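Local coordinates for glutathione s-transferase protein (Ralstonia solanacearum, PDB 3TOU) that binds glutathione and probably acts as a glutathione transferase, joining the thiol of the tripeptide to electrophilic substrates, at residues Tyr13-Arg18 / Val162-Ala167; Arg147-Cys150 / His154-Leu157; Asp177-Glu180 / Leu185-Phe188. One frame throughout, in Å; residues are numbered along the deposited sequence.

Overall arrangement
Helix 157-172 is common ground: contact 1 lies on it, contact 2 leads into it, contact 3 packs against it. Contact 1 is the core one, about 2 Å from the chain centre to its own centre: there this helix crosses helix 12-23 of the N-terminal domain, through aliphatic arginine against sulfur and one water, with glutathione against Y13 on a neighbouring flank of helix 12-23. Contact 2 lies at the surface, a tryptophan face resting on backbone. Contact 3, partly buried, follows that helix in the chain and packs helix 178-181 on helix 183-193 by a tryptophan edge, an arginine and again a bridging water. V162 of contact 1 touches both C150 of contact 2 and F188 of contact 3.

Contact 1: Tyr13-Arg18 / Val162-Ala167; sequences YTRKVR and VGCALA. With GSH (glutathione), chain C.
The guanidinium of R15 meets the CB of A167 near its plane, NH1 lying 3.2 Å from that methyl, and water 1 sits at the same group's edge, in plane. This water accepts from R15 NH1 and donates to C164 O (2.9 Å), so it joins the arginine to the backbone of helix 157-172. The Y13 ring belongs to the glutathione side: GSH CB1 lies 3.7 Å above its plane, over the centre, and the thiol sulfur SG2 is at its edge. With CG swung anti to the backbone N (chi1 -168°) and the chain extended to NE, R15 runs its methylenes past C164, CD being 3.8 Å from SG. The same sulfur abuts the backbone of K16, with SG 3.7 Å from K16 N. R15 NH2 is bonded to F198 O and NE to T201 OG1, while K16 NZ turns away to salt bridges with E96 and D100 and a hydrogen bond to S65, a glutathione-binding residue. The axes of segments 13-18 and 162-167 approach to 9.3 Å, at 140° between their N-to-C directions. This is glutathione transferase interdomain packing: the first helix of the thioredoxin-like domain has one flank against the all-helical domain and another lining the glutathione site.

Contact 2: Arg147-Cys150 / His154-Leu157; sequences RTWC and HLTL
W149 lies with one indole face against the backbone of H154 and L155, in the loop of the all-helical C-terminal domain of the glutathione transferase fold that leads to helix 157-172. Its CB is 3.7 Å from H154 O, and CG continues against the H154 carbonyl carbon. From there the ring spreads both ways: CD1 comes to 3.4 Å from H154 N and NE1 lies near H154 CA, while CD2 and CE2 face L155 N, which sits 3.7 Å from the ring plane, over its centre. Farther out CE3 faces L155 CA. CH2 and CZ3 lie against the leucine side chain, whose CB makes a CH-pi contact with the six-membered ring, only 17° off its normal. The opposite face carries T148 CG2 toward its rim, so the indole is sandwiched between its own neighbour and the returning chain. Two backbone amides, C150 N and T156 N, bind the carboxylate of D159, and T156 is the N-cap of the helix, its OG1 accepting from A158 N. L155 has CG anti to its nitrogen (chi1 175°), a turn that helps set CD1 just beyond the CZ3 corner of the indole, above its plane, 3.6 Å from W149 CZ3.

Contact 3: Asp177-Glu180 / Leu185-Phe188; sequences DWRE and LAAF
A tight turn between two consecutive helices of the all-helical domain brings the short helix 178-181 against the start of helix 183-193, with W178 and R179 meeting L185 and A186. D177 is the N-cap: its OD1 accepts from E180 N at 3.2 Å, met from above the carboxylate plane rather than within it. W178 holds CG between its backbone N and carbonyl carbon (chi1 55°), which turns the benzo edge of the indole toward the second helix. That edge, not a face, does the touching: CZ3 is 3.6 Å from L185 O, near the ring plane, and CE3 lies 4.1 Å from L185 CB. The indole also packs on L166 and L169 of helix 157-172 and on L137, which places it in the domain interior. One face of the ring is occupied by R179, whose NH1 stands 3.1 Å above the plane toward the rim. The methylenes of R179 pass alongside A186, CG being 3.8 Å from its CB, before the guanidinium reaches a salt bridge with D170. That carboxylate also takes a weak hydrogen bond from W178 NE1, so one aspartate of helix 157-172 serves both neighbours. The polar link between the two short segments is water 2, which accepts from R179 NE at 3.0 Å and donates to A186 O at 2.7 Å.

Contact 1: Tyr13-Arg18 / Val162-Ala167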
# COMPACT_ATOMS: atom_id res chain seq x y z
N TYR A 13 -4.42 -9.27 -2.05
CA TYR A 13 -3.92 -8.67 -0.80
C TYR A 13 -4.37 -9.50 0.40
O TYR A 13 -3.61 -9.68 1.36
CB TYR A 13 -4.42 -7.24 -0.63
CG TYR A 13 -4.21 -6.35 -1.83
CD1 TYR A 13 -2.98 -5.74 -2.08
CD2 TYR A 13 -5.27 -6.11 -2.71
CE1 TYR A 13 -2.82 -4.90 -3.20
CE2 TYR A 13 -5.12 -5.28 -3.81
CZ TYR A 13 -3.90 -4.69 -4.05
OH TYR A 13 -3.80 -3.86 -5.16
N THR A 14 -5.60 -10.01 0.33
CA THR A 14 -6.12 -10.91 1.36
C THR A 14 -5.33 -12.21 1.35
O THR A 14 -4.96 -12.71 2.41
CB THR A 14 -7.63 -11.20 1.16
OG1 THR A 14 -8.35 -9.96 1.28
CG2 THR A 14 -8.16 -12.19 2.23
N ARG A 15 -5.05 -12.73 0.16
CA ARG A 15 -4.26 -13.96 0.07
C ARG A 15 -2.92 -13.80 0.75
O ARG A 15 -2.50 -14.69 1.49
CB ARG A 15 -4.06 -14.42 -1.36
CG ARG A 15 -3.51 -15.84 -1.37
CD ARG A 15 -3.06 -16.28 -2.74
NE ARG A 15 -2.78 -17.71 -2.71
CZ ARG A 15 -2.52 -18.42 -3.80
NH1 ARG A 15 -2.48 -17.82 -4.97
NH2 ARG A 15 -2.30 -19.73 -3.72
N LYS A 16 -2.25 -12.66 0.52
CA LYS A 16 -0.95 -12.43 1.17
C LYS A 16 -1.05 -12.61 2.69
O LYS A 16 -0.23 -13.31 3.30
CB LYS A 16 -0.41 -11.04 0.83
CG LYS A 16 0.97 -10.73 1.44
CD LYS A 16 1.46 -9.34 0.98
CE LYS A 16 0.53 -8.23 1.43
NZ LYS A 16 1.06 -6.83 1.25
N VAL A 17 -2.08 -12.02 3.28
CA VAL A 17 -2.30 -12.13 4.71
C VAL A 17 -2.60 -13.58 5.12
O VAL A 17 -2.06 -14.07 6.11
CB VAL A 17 -3.46 -11.19 5.15
CG1 VAL A 17 -3.87 -11.49 6.59
CG2 VAL A 17 -3.04 -9.73 4.97
N ARG A 18 -3.43 -14.27 4.33
CA ARG A 18 -3.81 -15.65 4.65
C ARG A 18 -2.60 -16.57 4.60
O ARG A 18 -2.48 -17.47 5.44
CB ARG A 18 -4.90 -16.16 3.71
CG ARG A 18 -6.24 -15.44 3.93
CD ARG A 18 -7.26 -15.80 2.87
NE ARG A 18 -7.63 -17.21 2.91
CZ ARG A 18 -7.96 -17.92 1.83
NH1 ARG A 18 -7.93 -17.37 0.63
NH2 ARG A 18 -8.31 -19.20 1.95
N VAL A 162 5.50 -11.87 -3.70
CA VAL A 162 5.77 -12.14 -5.12
C VAL A 162 4.91 -13.32 -5.61
O VAL A 162 4.29 -13.26 -6.68
CB VAL A 162 7.28 -12.39 -5.37
CG1 VAL A 162 7.53 -12.95 -6.79
CG2 VAL A 162 8.09 -11.11 -5.18
N GLY A 163 4.86 -14.38 -4.81
CA GLY A 163 4.03 -15.55 -5.12
C GLY A 163 2.57 -15.22 -5.36
O GLY A 163 1.96 -15.68 -6.33
N CYS A 164 2.00 -14.40 -4.48
CA CYS A 164 0.61 -13.98 -4.60
C CYS A 164 0.38 -13.15 -5.87
O CYS A 164 -0.65 -13.30 -6.54
CB CYS A 164 0.18 -13.19 -3.38
SG CYS A 164 0.03 -14.22 -1.90
N ALA A 165 1.33 -12.28 -6.19
CA ALA A 165 1.26 -11.49 -7.43
C ALA A 165 1.30 -12.34 -8.71
O ALA A 165 0.48 -12.14 -9.60
CB ALA A 165 2.36 -10.43 -7.48
N LEU A 166 2.24 -13.28 -8.79
CA LEU A 166 2.31 -14.16 -9.97
C LEU A 166 1.05 -15.01 -10.10
O LEU A 166 0.50 -15.14 -11.19
CB LEU A 166 3.56 -15.07 -9.92
CG LEU A 166 4.90 -14.32 -9.86
CD1 LEU A 166 6.05 -15.30 -9.72
CD2 LEU A 166 5.10 -13.45 -11.07
N ALA A 167 0.58 -15.55 -8.97
CA ALA A 167 -0.66 -16.34 -8.94
C ALA A 167 -1.86 -15.51 -9.37
O ALA A 167 -2.77 -16.02 -10.03
CB ALA A 167 -0.92 -16.89 -7.56
N1 GSH C . -3.68 -1.19 0.16
CA1 GSH C . -4.62 -2.31 0.32
C1 GSH C . -3.93 -3.52 0.91
O11 GSH C . -4.58 -4.29 1.66
O12 GSH C . -2.73 -3.76 0.69
CB1 GSH C . -5.32 -2.66 -0.99
CG1 GSH C . -6.60 -3.47 -0.70
CD1 GSH C . -7.55 -3.51 -1.88
OE1 GSH C . -7.50 -2.53 -2.88
N2 GSH C . -8.44 -4.51 -1.89
CA2 GSH C . -9.53 -4.55 -2.87
C2 GSH C . -10.67 -3.73 -2.36
O2 GSH C . -11.13 -4.13 -1.12
CB2 GSH C . -10.08 -5.97 -3.02
SG2 GSH C . -8.83 -7.04 -3.78
N3 GSH C . -11.19 -2.73 -3.07
CA3 GSH C . -12.50 -2.18 -2.75
C3 GSH C . -12.59 -0.68 -2.92
O31 GSH C . -13.67 -0.08 -2.77
O32 GSH C . -11.59 -0.03 -3.22
O HOH W 1 -2.97 -14.82 -5.70

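Contact 2: Arg147-Cys150 / His154-Leu157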
# COMPACT_ATOMS: atom_id res chain seq x y z
N ARG A 147 18.91 -16.83 -7.47
CA ARG A 147 18.70 -17.20 -6.07
C ARG A 147 17.45 -18.05 -5.85
O ARG A 147 16.54 -18.07 -6.68
CB ARG A 147 18.69 -15.97 -5.16
CG ARG A 147 19.99 -15.17 -5.29
CD ARG A 147 20.18 -14.14 -4.19
NE ARG A 147 19.05 -13.22 -4.08
CZ ARG A 147 18.86 -12.15 -4.83
NH1 ARG A 147 19.73 -11.82 -5.79
NH2 ARG A 147 17.79 -11.40 -4.64
N THR A 148 17.43 -18.76 -4.72
CA THR A 148 16.28 -19.60 -4.38
C THR A 148 15.14 -18.73 -3.82
O THR A 148 13.98 -18.92 -4.17
CB THR A 148 16.67 -20.69 -3.37
OG1 THR A 148 17.72 -21.47 -3.94
CG2 THR A 148 15.48 -21.62 -3.06
N TRP A 149 15.51 -17.78 -2.98
CA TRP A 149 14.54 -16.89 -2.33
C TRP A 149 14.86 -15.44 -2.70
O TRP A 149 16.00 -15.12 -3.04
CB TRP A 149 14.60 -17.08 -0.82
CG TRP A 149 14.30 -18.49 -0.36
CD1 TRP A 149 15.18 -19.37 0.19
CD2 TRP A 149 13.03 -19.16 -0.40
NE1 TRP A 149 14.55 -20.55 0.50
CE2 TRP A 149 13.23 -20.45 0.14
CE3 TRP A 149 11.75 -18.81 -0.85
CZ2 TRP A 149 12.19 -21.39 0.25
CZ3 TRP A 149 10.72 -19.74 -0.75
CH2 TRP A 149 10.95 -21.02 -0.20
N CYS A 150 13.86 -14.57 -2.61
CA CYS A 150 14.05 -13.15 -2.91
C CYS A 150 15.13 -12.49 -2.06
O CYS A 150 15.93 -11.70 -2.57
CB CYS A 150 12.73 -12.39 -2.76
SG CYS A 150 11.50 -12.80 -4.00
N HIS A 154 15.99 -18.01 3.25
CA HIS A 154 14.74 -18.62 3.66
C HIS A 154 13.56 -17.81 3.16
O HIS A 154 13.71 -16.65 2.76
CB HIS A 154 14.68 -18.81 5.19
CG HIS A 154 14.79 -17.53 5.96
ND1 HIS A 154 15.99 -17.03 6.42
CD2 HIS A 154 13.84 -16.65 6.36
CE1 HIS A 154 15.77 -15.90 7.07
NE2 HIS A 154 14.48 -15.64 7.04
N LEU A 155 12.39 -18.45 3.18
CA LEU A 155 11.14 -17.78 2.80
C LEU A 155 10.89 -16.56 3.70
O LEU A 155 11.01 -16.64 4.93
CB LEU A 155 9.96 -18.76 2.89
CG LEU A 155 8.57 -18.18 2.63
CD1 LEU A 155 7.99 -18.67 1.33
CD2 LEU A 155 7.65 -18.60 3.77
N THR A 156 10.60 -15.43 3.07
CA THR A 156 10.17 -14.25 3.82
C THR A 156 8.87 -13.73 3.23
O THR A 156 8.31 -14.31 2.27
CB THR A 156 11.21 -13.10 3.73
OG1 THR A 156 11.30 -12.66 2.37
CG2 THR A 156 12.60 -13.54 4.25
N LEU A 157 8.40 -12.62 3.79
CA LEU A 157 7.23 -11.91 3.24
C LEU A 157 7.45 -11.48 1.79
O LEU A 157 6.49 -11.39 1.03
CB LEU A 157 6.89 -10.70 4.10
CG LEU A 157 5.65 -9.85 3.76
CD1 LEU A 157 4.39 -10.71 3.63
CD2 LEU A 157 5.47 -8.73 4.76

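Contact 3: Asp177-Glu180 / Leu185-Phe188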
# COMPACT_ATOMS: atom_id res chain seq x y z
N ASP A 177 2.21 -13.76 -20.48
CA ASP A 177 3.03 -14.96 -20.38
C ASP A 177 4.33 -14.66 -19.64
O ASP A 177 5.42 -14.60 -20.23
CB ASP A 177 3.29 -15.60 -21.75
CG ASP A 177 3.60 -17.11 -21.66
OD1 ASP A 177 4.01 -17.61 -20.58
OD2 ASP A 177 3.44 -17.81 -22.69
N TRP A 178 4.20 -14.48 -18.32
CA TRP A 178 5.33 -14.10 -17.50
C TRP A 178 6.33 -15.25 -17.37
O TRP A 178 7.53 -15.01 -17.22
CB TRP A 178 4.87 -13.57 -16.14
CG TRP A 178 3.98 -14.49 -15.36
CD1 TRP A 178 2.61 -14.48 -15.34
CD2 TRP A 178 4.40 -15.51 -14.47
NE1 TRP A 178 2.16 -15.47 -14.49
CE2 TRP A 178 3.23 -16.11 -13.94
CE3 TRP A 178 5.66 -15.99 -14.06
CZ2 TRP A 178 3.29 -17.16 -13.03
CZ3 TRP A 178 5.70 -17.04 -13.15
CH2 TRP A 178 4.53 -17.62 -12.65
N ARG A 179 5.84 -16.49 -17.45
CA ARG A 179 6.73 -17.67 -17.42
C ARG A 179 7.67 -17.71 -18.62
O ARG A 179 8.86 -17.99 -18.45
CB ARG A 179 5.93 -18.97 -17.38
CG ARG A 179 5.26 -19.26 -16.04
CD ARG A 179 4.36 -20.51 -16.17
NE ARG A 179 3.68 -20.83 -14.91
CZ ARG A 179 2.56 -20.23 -14.50
NH1 ARG A 179 2.00 -19.28 -15.25
NH2 ARG A 179 2.00 -20.58 -13.35
N GLU A 180 7.14 -17.46 -19.81
CA GLU A 180 7.96 -17.44 -21.04
C GLU A 180 8.98 -16.29 -21.01
O GLU A 180 10.13 -16.47 -21.41
CB GLU A 180 7.08 -17.40 -22.30
CG GLU A 180 7.69 -16.65 -23.50
CD GLU A 180 7.69 -17.46 -24.78
OE1 GLU A 180 6.89 -17.14 -25.69
OE2 GLU A 180 8.49 -18.41 -24.89
N LEU A 185 11.43 -16.67 -12.70
CA LEU A 185 10.12 -16.53 -12.03
C LEU A 185 9.25 -17.77 -12.18
O LEU A 185 8.54 -18.16 -11.25
CB LEU A 185 9.36 -15.29 -12.53
CG LEU A 185 10.03 -13.93 -12.26
CD1 LEU A 185 9.11 -12.77 -12.70
CD2 LEU A 185 10.42 -13.78 -10.78
N ALA A 186 9.32 -18.41 -13.36
CA ALA A 186 8.60 -19.67 -13.57
C ALA A 186 9.04 -20.73 -12.57
O ALA A 186 8.21 -21.39 -11.96
CB ALA A 186 8.79 -20.17 -15.03
N ALA A 187 10.36 -20.87 -12.40
CA ALA A 187 10.96 -21.81 -11.46
C ALA A 187 10.62 -21.46 -10.01
O ALA A 187 10.27 -22.34 -9.22
CB ALA A 187 12.47 -21.86 -11.66
N PHE A 188 10.71 -20.17 -9.69
CA PHE A 188 10.36 -19.67 -8.37
C PHE A 188 8.93 -20.06 -8.00
O PHE A 188 8.66 -20.55 -6.88
CB PHE A 188 10.50 -18.15 -8.32
CG PHE A 188 9.94 -17.52 -7.07
CD1 PHE A 188 10.71 -17.42 -5.91
CD2 PHE A 188 8.62 -17.03 -7.05
CE1 PHE A 188 10.19 -16.84 -4.75
CE2 PHE A 188 8.08 -16.47 -5.88
CZ PHE A 188 8.87 -16.37 -4.74
O HOH W 2 5.87 -22.00 -13.23